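Local coordinates for protein probable dehydrogenase (Mesorhizobium loti, PDB 3T37) that probably oxidises pyridoxine at its 4-hydroxymethyl group to pyridoxal, using a bound FAD cofactor and molecular oxygen as the electron acceptor, at residues H90-R95 / T459-C464; S100-A105 / R208-D213. All coordinates share one frame; numbering follows the deposited sequence.

Contact 1 (H90-R95 / T459-C464); sequences HWARGR and THHHPC. With FAD (flavin-adenine dinucleotide), chain B.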
loop_
_atom_site.group_PDB
_atom_site.type_symbol
_atom_site.label_atom_id
_atom_site.label_comp_id
_atom_site.label_asym_id
_atom_site.label_seq_id
_atom_site.Cartn_x
_atom_site.Cartn_y
_atom_site.Cartn_z
ATOM N N HIS A 90 -4.527 -13.561 -37.229
ATOM C CA HIS A 90 -3.230 -12.881 -37.207
ATOM C C HIS A 90 -3.008 -12.231 -35.847
ATOM O O HIS A 90 -3.827 -11.431 -35.392
ATOM C CB HIS A 90 -3.160 -11.823 -38.322
ATOM C CG HIS A 90 -3.079 -12.405 -39.699
ATOM N ND1 HIS A 90 -3.876 -13.453 -40.115
ATOM C CD2 HIS A 90 -2.287 -12.099 -40.757
ATOM C CE1 HIS A 90 -3.581 -13.765 -41.364
ATOM N NE2 HIS A 90 -2.621 -12.955 -41.778
ATOM N N TRP A 91 -1.918 -12.605 -35.189
ATOM C CA TRP A 91 -1.507 -11.970 -33.942
ATOM C C TRP A 91 -0.295 -11.120 -34.242
ATOM O O TRP A 91 0.707 -11.607 -34.754
ATOM C CB TRP A 91 -1.136 -13.013 -32.887
ATOM C CG TRP A 91 -2.330 -13.615 -32.246
ATOM C CD1 TRP A 91 -3.621 -13.549 -32.700
ATOM C CD2 TRP A 91 -2.365 -14.360 -31.021
ATOM N NE1 TRP A 91 -4.461 -14.216 -31.825
ATOM C CE2 TRP A 91 -3.716 -14.723 -30.791
ATOM C CE3 TRP A 91 -1.394 -14.762 -30.101
ATOM C CZ2 TRP A 91 -4.110 -15.472 -29.684
ATOM C CZ3 TRP A 91 -1.787 -15.509 -29.000
ATOM C CH2 TRP A 91 -3.135 -15.858 -28.801
ATOM N N ALA A 92 -0.397 -9.839 -33.942
ATOM C CA ALA A 92 0.679 -8.919 -34.235
ATOM C C ALA A 92 1.413 -8.632 -32.946
ATOM O O ALA A 92 0.786 -8.312 -31.948
ATOM C CB ALA A 92 0.114 -7.640 -34.810
ATOM N N ARG A 93 2.732 -8.765 -32.945
ATOM C CA ARG A 93 3.514 -8.337 -31.786
ATOM C C ARG A 93 4.620 -7.387 -32.242
ATOM O O ARG A 93 5.109 -7.488 -33.371
ATOM C CB ARG A 93 4.128 -9.538 -31.055
ATOM C CG ARG A 93 3.134 -10.569 -30.503
ATOM C CD ARG A 93 2.564 -10.165 -29.159
ATOM N NE ARG A 93 1.190 -9.696 -29.308
ATOM C CZ ARG A 93 0.491 -9.084 -28.357
ATOM N NH1 ARG A 93 1.028 -8.853 -27.157
ATOM N NH2 ARG A 93 -0.757 -8.705 -28.613
ATOM N N GLY A 94 5.018 -6.467 -31.369
ATOM C CA GLY A 94 6.103 -5.557 -31.704
ATOM C C GLY A 94 7.485 -6.200 -31.675
ATOM O O GLY A 94 7.790 -6.987 -30.770
ATOM N N ARG A 95 8.313 -5.879 -32.674
ATOM C CA ARG A 95 9.738 -6.236 -32.651
ATOM C C ARG A 95 10.631 -4.986 -32.794
ATOM O O ARG A 95 11.134 -4.663 -33.883
ATOM C CB ARG A 95 10.089 -7.291 -33.710
ATOM C CG ARG A 95 11.305 -8.140 -33.320
ATOM C CD ARG A 95 12.038 -8.731 -34.520
ATOM N NE ARG A 95 11.141 -9.422 -35.440
ATOM C CZ ARG A 95 10.817 -8.962 -36.647
ATOM N NH1 ARG A 95 11.329 -7.815 -37.079
ATOM N NH2 ARG A 95 9.988 -9.651 -37.423
ATOM N N THR A 459 -8.962 -10.877 -32.479
ATOM C CA THR A 459 -8.190 -10.725 -31.261
ATOM C C THR A 459 -8.195 -9.292 -30.747
ATOM O O THR A 459 -8.150 -8.331 -31.526
ATOM C CB THR A 459 -6.729 -11.185 -31.448
ATOM O OG1 THR A 459 -6.006 -10.894 -30.247
ATOM C CG2 THR A 459 -6.068 -10.479 -32.652
ATOM N N HIS A 460 -8.237 -9.151 -29.427
ATOM C CA HIS A 460 -8.142 -7.837 -28.806
ATOM C C HIS A 460 -6.670 -7.536 -28.565
ATOM O O HIS A 460 -6.329 -6.464 -28.071
ATOM C CB HIS A 460 -8.874 -7.852 -27.471
ATOM C CG HIS A 460 -9.314 -6.502 -27.000
ATOM N ND1 HIS A 460 -8.686 -5.335 -27.373
ATOM C CD2 HIS A 460 -10.328 -6.137 -26.176
ATOM C CE1 HIS A 460 -9.293 -4.310 -26.804
ATOM N NE2 HIS A 460 -10.288 -4.768 -26.065
ATOM N N HIS A 461 -5.815 -8.510 -28.896
ATOM C CA HIS A 461 -4.356 -8.408 -28.729
ATOM C C HIS A 461 -3.888 -8.455 -27.272
ATOM O O HIS A 461 -2.970 -7.722 -26.902
ATOM C CB HIS A 461 -3.785 -7.129 -29.383
ATOM C CG HIS A 461 -4.108 -6.978 -30.837
ATOM N ND1 HIS A 461 -3.496 -7.730 -31.822
ATOM C CD2 HIS A 461 -4.955 -6.137 -31.481
ATOM C CE1 HIS A 461 -3.972 -7.378 -33.001
ATOM N NE2 HIS A 461 -4.857 -6.410 -32.825
ATOM N N HIS A 462 -4.481 -9.325 -26.452
ATOM C CA HIS A 462 -4.032 -9.484 -25.061
ATOM C C HIS A 462 -3.612 -10.918 -24.700
ATOM O O HIS A 462 -4.125 -11.473 -23.723
ATOM C CB HIS A 462 -5.155 -9.073 -24.094
ATOM C CG HIS A 462 -5.753 -7.735 -24.393
ATOM N ND1 HIS A 462 -7.070 -7.436 -24.116
ATOM C CD2 HIS A 462 -5.217 -6.618 -24.942
ATOM C CE1 HIS A 462 -7.326 -6.195 -24.491
ATOM N NE2 HIS A 462 -6.219 -5.674 -24.992
ATOM N N PRO A 463 -2.695 -11.527 -25.472
ATOM C CA PRO A 463 -2.307 -12.904 -25.135
ATOM C C PRO A 463 -1.534 -12.907 -23.826
ATOM O O PRO A 463 -0.739 -11.987 -23.589
ATOM C CB PRO A 463 -1.363 -13.296 -26.289
ATOM C CG PRO A 463 -0.742 -11.972 -26.707
ATOM C CD PRO A 463 -1.889 -10.979 -26.582
ATOM N N CYS A 464 -1.750 -13.920 -22.993
ATOM C CA CYS A 464 -1.068 -13.991 -21.700
ATOM C C CYS A 464 -1.264 -15.380 -21.113
ATOM O O CYS A 464 -2.017 -16.184 -21.659
ATOM C CB CYS A 464 -1.667 -12.965 -20.734
ATOM S SG CYS A 464 -3.406 -13.372 -20.248
HETATM P PA FAD B . 6.070 -7.192 -25.294
HETATM O O1A FAD B . 5.473 -7.711 -26.577
HETATM O O2A FAD B . 5.681 -5.747 -25.018
HETATM O O5B FAD B . 7.673 -7.274 -25.315
HETATM C C5B FAD B . 8.341 -8.450 -25.698
HETATM C C4B FAD B . 9.683 -7.990 -26.251
HETATM O O4B FAD B . 10.587 -9.075 -26.289
HETATM C C3B FAD B . 9.571 -7.452 -27.668
HETATM O O3B FAD B . 10.246 -6.207 -27.691
HETATM C C2B FAD B . 10.268 -8.522 -28.501
HETATM O O2B FAD B . 10.856 -8.047 -29.695
HETATM C C1B FAD B . 11.294 -9.064 -27.516
HETATM N N9A FAD B . 11.683 -10.459 -27.760
HETATM C C8A FAD B . 10.842 -11.512 -28.023
HETATM N N7A FAD B . 11.604 -12.629 -28.149
HETATM C C5A FAD B . 12.897 -12.315 -27.952
HETATM C C6A FAD B . 14.068 -13.073 -27.971
HETATM N N6A FAD B . 14.030 -14.405 -28.092
HETATM N N1A FAD B . 15.276 -12.446 -27.726
HETATM C C2A FAD B . 15.319 -11.087 -27.480
HETATM N N3A FAD B . 14.157 -10.345 -27.465
HETATM C C4A FAD B . 12.962 -10.949 -27.698
HETATM N N1 FAD B . -2.671 -3.267 -23.972
HETATM C C2 FAD B . -3.363 -2.279 -23.316
HETATM O O2 FAD B . -3.429 -2.287 -22.092
HETATM N N3 FAD B . -4.019 -1.290 -24.015
HETATM C C4 FAD B . -3.984 -1.285 -25.388
HETATM O O4 FAD B . -4.564 -0.403 -26.014
HETATM C C4X FAD B . -3.285 -2.276 -26.059
HETATM N N5 FAD B . -3.255 -2.267 -27.427
HETATM C C5X FAD B . -2.554 -3.237 -28.118
HETATM C C6 FAD B . -2.532 -3.186 -29.509
HETATM C C7 FAD B . -1.823 -4.131 -30.221
HETATM C C7M FAD B . -1.799 -4.085 -31.725
HETATM C C8 FAD B . -1.144 -5.121 -29.528
HETATM C C8M FAD B . -0.405 -6.139 -30.322
HETATM C C9 FAD B . -1.160 -5.187 -28.131
HETATM C C9A FAD B . -1.869 -4.228 -27.417
HETATM N N10 FAD B . -1.913 -4.244 -26.031
HETATM C C10 FAD B . -2.618 -3.266 -25.352
HETATM C "C1'" FAD B . -1.222 -5.316 -25.250
HETATM C "C2'" FAD B . 0.081 -4.837 -24.647
HETATM O "O2'" FAD B . 0.754 -4.046 -25.599
HETATM C "C3'" FAD B . 0.899 -6.062 -24.300
HETATM O "O3'" FAD B . 0.108 -6.972 -23.554
HETATM C "C4'" FAD B . 2.127 -5.675 -23.493
HETATM O "O4'" FAD B . 2.914 -4.809 -24.280
HETATM C "C5'" FAD B . 2.894 -6.950 -23.160
HETATM O "O5'" FAD B . 4.181 -6.623 -22.716
HETATM P P FAD B . 5.289 -7.781 -22.606
HETATM O O1P FAD B . 6.500 -7.208 -21.888
HETATM O O2P FAD B . 4.670 -8.990 -21.898
HETATM O O3P FAD B . 5.652 -8.204 -24.112
HETATM O O HOH W 1 -1.909 -9.710 -30.903
#
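P463 packs against R93 and W91 where two distant parts of the GMC oxidoreductase fold meet at the dimethylbenzene end of the FAD isoalloxazine. Its CD lies over one face of the R93 guanidinium, 3.3 Å from NH2, while the flavin methyl C8M covers the opposite face. A proline suits this place because its ring presents rigid CH groups to a flat cation without competing for its hydrogen bonds. Those bonds lie at the guanidinium edge: R93 NH2 donates to H461 O at 3.0 Å, from above the carbonyl plane, and to water 1 at 2.8 Å. Bends at chi2 (-83°) and chi3 (105°) fold the arginine chain into this slot, where NE makes a weak bond to A92 O. A leucine in place of R93 would probably leave H461 O without this N-H, water 1 without one of its three partners, and the flavin methyl and P463 without the flat group between them.

W91 meets the CB corner of P463, its CZ3 3.5 Å from CB. A broad apolar ring suits this buried position, and its NE1 is hydrogen-bonded to Y404 OH. T459 CB rests near NE1, and the threonine OG1, also hydrogen-bonded to D307, accepts from H461 N in an ST turn. The H461 imidazole lies between two methyls, T459 CG2 over one face and FAD C7M over the other, with water 1 at its edge, 2.7 Å from ND1.

Contact 2 (S100-A105 / R208-D213); sequences SSCLHA and RVTAAD. With FAD (flavin-adenine dinucleotide), chain B.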
loop_
_atom_site.group_PDB
_atom_site.type_symbol
_atom_site.label_atom_id
_atom_site.label_comp_id
_atom_site.label_asym_id
_atom_site.label_seq_id
_atom_site.Cartn_x
_atom_site.Cartn_y
_atom_site.Cartn_z
ATOM N N SER A 100 5.282 -4.341 -27.630
ATOM C CA SER A 100 3.895 -4.208 -28.094
ATOM C C SER A 100 3.317 -2.827 -27.772
ATOM O O SER A 100 2.222 -2.483 -28.230
ATOM C CB SER A 100 2.989 -5.293 -27.483
ATOM O OG SER A 100 3.412 -6.616 -27.792
ATOM N N SER A 101 4.059 -2.051 -26.981
ATOM C CA SER A 101 3.659 -0.696 -26.582
ATOM C C SER A 101 3.838 0.336 -27.714
ATOM O O SER A 101 3.210 1.400 -27.694
ATOM C CB SER A 101 4.442 -0.272 -25.326
ATOM O OG SER A 101 4.049 1.007 -24.847
ATOM N N CYS A 102 4.695 0.013 -28.689
ATOM C CA CYS A 102 4.903 0.852 -29.882
ATOM C C CYS A 102 3.811 0.618 -30.932
ATOM O O CYS A 102 3.694 1.361 -31.915
ATOM C CB CYS A 102 6.271 0.562 -30.513
ATOM S SG CYS A 102 7.687 0.822 -29.427
ATOM N N LEU A 103 3.020 -0.429 -30.714
ATOM C CA LEU A 103 1.987 -0.853 -31.651
ATOM C C LEU A 103 0.604 -0.647 -31.057
ATOM O O LEU A 103 -0.405 -0.695 -31.772
ATOM C CB LEU A 103 2.155 -2.341 -31.968
ATOM C CG LEU A 103 2.762 -2.708 -33.321
ATOM C CD1 LEU A 103 3.993 -1.850 -33.591
ATOM C CD2 LEU A 103 3.102 -4.195 -33.371
ATOM N N HIS A 104 0.561 -0.414 -29.747
ATOM C CA HIS A 104 -0.697 -0.570 -29.012
ATOM C C HIS A 104 -1.753 0.538 -29.173
ATOM O O HIS A 104 -1.432 1.654 -29.582
ATOM C CB HIS A 104 -0.476 -1.074 -27.554
ATOM C CG HIS A 104 -0.088 -0.033 -26.548
ATOM N ND1 HIS A 104 0.144 -0.353 -25.228
ATOM C CD2 HIS A 104 0.124 1.299 -26.660
ATOM C CE1 HIS A 104 0.476 0.739 -24.565
ATOM N NE2 HIS A 104 0.465 1.756 -25.407
ATOM N N ALA A 105 -3.017 0.202 -28.897
ATOM C CA ALA A 105 -4.110 1.178 -28.973
ATOM C C ALA A 105 -4.011 2.192 -27.827
ATOM O O ALA A 105 -4.892 3.042 -27.653
ATOM C CB ALA A 105 -5.467 0.477 -28.968
ATOM N N ARG A 208 1.665 9.976 -28.438
ATOM C CA ARG A 208 1.639 8.742 -27.667
ATOM C C ARG A 208 2.952 8.549 -26.922
ATOM O O ARG A 208 4.002 9.035 -27.349
ATOM C CB ARG A 208 1.357 7.544 -28.566
ATOM C CG ARG A 208 2.478 7.182 -29.489
ATOM C CD ARG A 208 2.923 5.755 -29.249
ATOM N NE ARG A 208 2.157 4.791 -30.040
ATOM C CZ ARG A 208 1.545 3.725 -29.528
ATOM N NH1 ARG A 208 1.611 3.491 -28.222
ATOM N NH2 ARG A 208 0.869 2.894 -30.316
ATOM N N VAL A 209 2.877 7.862 -25.791
ATOM C CA VAL A 209 4.049 7.591 -24.971
ATOM C C VAL A 209 4.156 6.081 -24.765
ATOM O O VAL A 209 3.257 5.454 -24.196
ATOM C CB VAL A 209 3.955 8.329 -23.612
ATOM C CG1 VAL A 209 5.055 7.885 -22.661
ATOM C CG2 VAL A 209 4.001 9.842 -23.824
ATOM N N THR A 210 5.244 5.495 -25.256
ATOM C CA THR A 210 5.474 4.064 -25.092
ATOM C C THR A 210 6.147 3.779 -23.749
ATOM O O THR A 210 6.601 4.695 -23.052
ATOM C CB THR A 210 6.392 3.509 -26.191
ATOM O OG1 THR A 210 7.723 4.018 -26.004
ATOM C CG2 THR A 210 5.879 3.880 -27.580
ATOM N N ALA A 211 6.231 2.502 -23.393
ATOM C CA ALA A 211 6.964 2.106 -22.192
ATOM C C ALA A 211 8.447 2.477 -22.318
ATOM O O ALA A 211 9.087 2.848 -21.335
ATOM C CB ALA A 211 6.800 0.612 -21.934
ATOM N N ALA A 212 8.968 2.378 -23.539
ATOM C CA ALA A 212 10.345 2.747 -23.847
ATOM C C ALA A 212 10.574 4.248 -23.681
ATOM O O ALA A 212 11.593 4.672 -23.115
ATOM C CB ALA A 212 10.700 2.305 -25.266
ATOM N N ASP A 213 9.636 5.048 -24.186
ATOM C CA ASP A 213 9.677 6.495 -23.987
ATOM C C ASP A 213 9.670 6.822 -22.497
ATOM O O ASP A 213 10.449 7.653 -22.030
ATOM C CB ASP A 213 8.454 7.165 -24.627
ATOM C CG ASP A 213 8.453 7.080 -26.145
ATOM O OD1 ASP A 213 9.552 7.076 -26.757
ATOM O OD2 ASP A 213 7.337 7.037 -26.719
HETATM P PA FAD B . 6.070 -7.192 -25.294
HETATM O O1A FAD B . 5.473 -7.711 -26.577
HETATM O O2A FAD B . 5.681 -5.747 -25.018
HETATM O O5B FAD B . 7.673 -7.274 -25.315
HETATM C C5B FAD B . 8.341 -8.450 -25.698
HETATM C C4B FAD B . 9.683 -7.990 -26.251
HETATM O O4B FAD B . 10.587 -9.075 -26.289
HETATM C C3B FAD B . 9.571 -7.452 -27.668
HETATM O O3B FAD B . 10.246 -6.207 -27.691
HETATM C C2B FAD B . 10.268 -8.522 -28.501
HETATM O O2B FAD B . 10.856 -8.047 -29.695
HETATM C C1B FAD B . 11.294 -9.064 -27.516
HETATM N N9A FAD B . 11.683 -10.459 -27.760
HETATM C C8A FAD B . 10.842 -11.512 -28.023
HETATM N N7A FAD B . 11.604 -12.629 -28.149
HETATM C C5A FAD B . 12.897 -12.315 -27.952
HETATM C C6A FAD B . 14.068 -13.073 -27.971
HETATM N N6A FAD B . 14.030 -14.405 -28.092
HETATM N N1A FAD B . 15.276 -12.446 -27.726
HETATM C C2A FAD B . 15.319 -11.087 -27.480
HETATM N N3A FAD B . 14.157 -10.345 -27.465
HETATM C C4A FAD B . 12.962 -10.949 -27.698
HETATM N N1 FAD B . -2.671 -3.267 -23.972
HETATM C C2 FAD B . -3.363 -2.279 -23.316
HETATM O O2 FAD B . -3.429 -2.287 -22.092
HETATM N N3 FAD B . -4.019 -1.290 -24.015
HETATM C C4 FAD B . -3.984 -1.285 -25.388
HETATM O O4 FAD B . -4.564 -0.403 -26.014
HETATM C C4X FAD B . -3.285 -2.276 -26.059
HETATM N N5 FAD B . -3.255 -2.267 -27.427
HETATM C C5X FAD B . -2.554 -3.237 -28.118
HETATM C C6 FAD B . -2.532 -3.186 -29.509
HETATM C C7 FAD B . -1.823 -4.131 -30.221
HETATM C C7M FAD B . -1.799 -4.085 -31.725
HETATM C C8 FAD B . -1.144 -5.121 -29.528
HETATM C C8M FAD B . -0.405 -6.139 -30.322
HETATM C C9 FAD B . -1.160 -5.187 -28.131
HETATM C C9A FAD B . -1.869 -4.228 -27.417
HETATM N N10 FAD B . -1.913 -4.244 -26.031
HETATM C C10 FAD B . -2.618 -3.266 -25.352
HETATM C "C1'" FAD B . -1.222 -5.316 -25.250
HETATM C "C2'" FAD B . 0.081 -4.837 -24.647
HETATM O "O2'" FAD B . 0.754 -4.046 -25.599
HETATM C "C3'" FAD B . 0.899 -6.062 -24.300
HETATM O "O3'" FAD B . 0.108 -6.972 -23.554
HETATM C "C4'" FAD B . 2.127 -5.675 -23.493
HETATM O "O4'" FAD B . 2.914 -4.809 -24.280
HETATM C "C5'" FAD B . 2.894 -6.950 -23.160
HETATM O "O5'" FAD B . 4.181 -6.623 -22.716
HETATM P P FAD B . 5.289 -7.781 -22.606
HETATM O O1P FAD B . 6.500 -7.208 -21.888
HETATM O O2P FAD B . 4.670 -8.990 -21.898
HETATM O O3P FAD B . 5.652 -8.204 -24.112
#
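H104 O takes a hydrogen bond of 2.7 Å from R208 NH2, which meets the carbonyl in its plane and on a lone pair, although the oxygen sits 29° out of the guanidinium plane. Arginine suits the place because its long, bent chain carries a flat donor into a buried loop rich in backbone carbonyls: C102 lies over one face of the guanidinium, and S101 O is close to NH1, at an angle too poor for a bond. The H104 ring brings its CD2 edge to the guanidinium edge, 3.1 Å from NH1, the two planes only 23° apart.

A second bond joins the loop to the start of helix 211-215. S101 OG, placed anti to its own backbone nitrogen (chi1 -177°), accepts from A211 N at 3.0 Å. T210 is the N-cap of that helix and forms a capping box with D213: OG1 accepts from D213 N, and T210 N donates to D213 OD2. The short serine thus serves a helix amide which the box itself leaves to others.

On its far side the loop holds the cofactor. S100 N and OG bond the FAD phosphate oxygens O2A and O1A, and A105 N donates to flavin N5 at 2.9 Å. Since H104 O and A105 N belong to one peptide group, the arginine's pull on the oxygen would probably polarise that group and strengthen the N-H offered to N5.

In the fold
Contact 2 is nested inside the long loop that contact 1 closes: the order along the chain is 90-95, 100-105, 208-213, 459-464. Only four residues separate the first two segments, and the contact centres lie about 13 Å apart. They touch through R93 NH1 and S100 OG, 3.3 Å apart, and through L103 packing on R93 and G94. Contact 1 draws in the loop following strand 457-459, part of the large antiparallel sheet, and contact 2 the start of helix 211-215. The piece from strand 90-91 to 105 runs from the flavin methyl end out to the ribose near G94 and R95, then back past the phosphate at S100 to N5 at A105; both contacts thus line the FAD pocket.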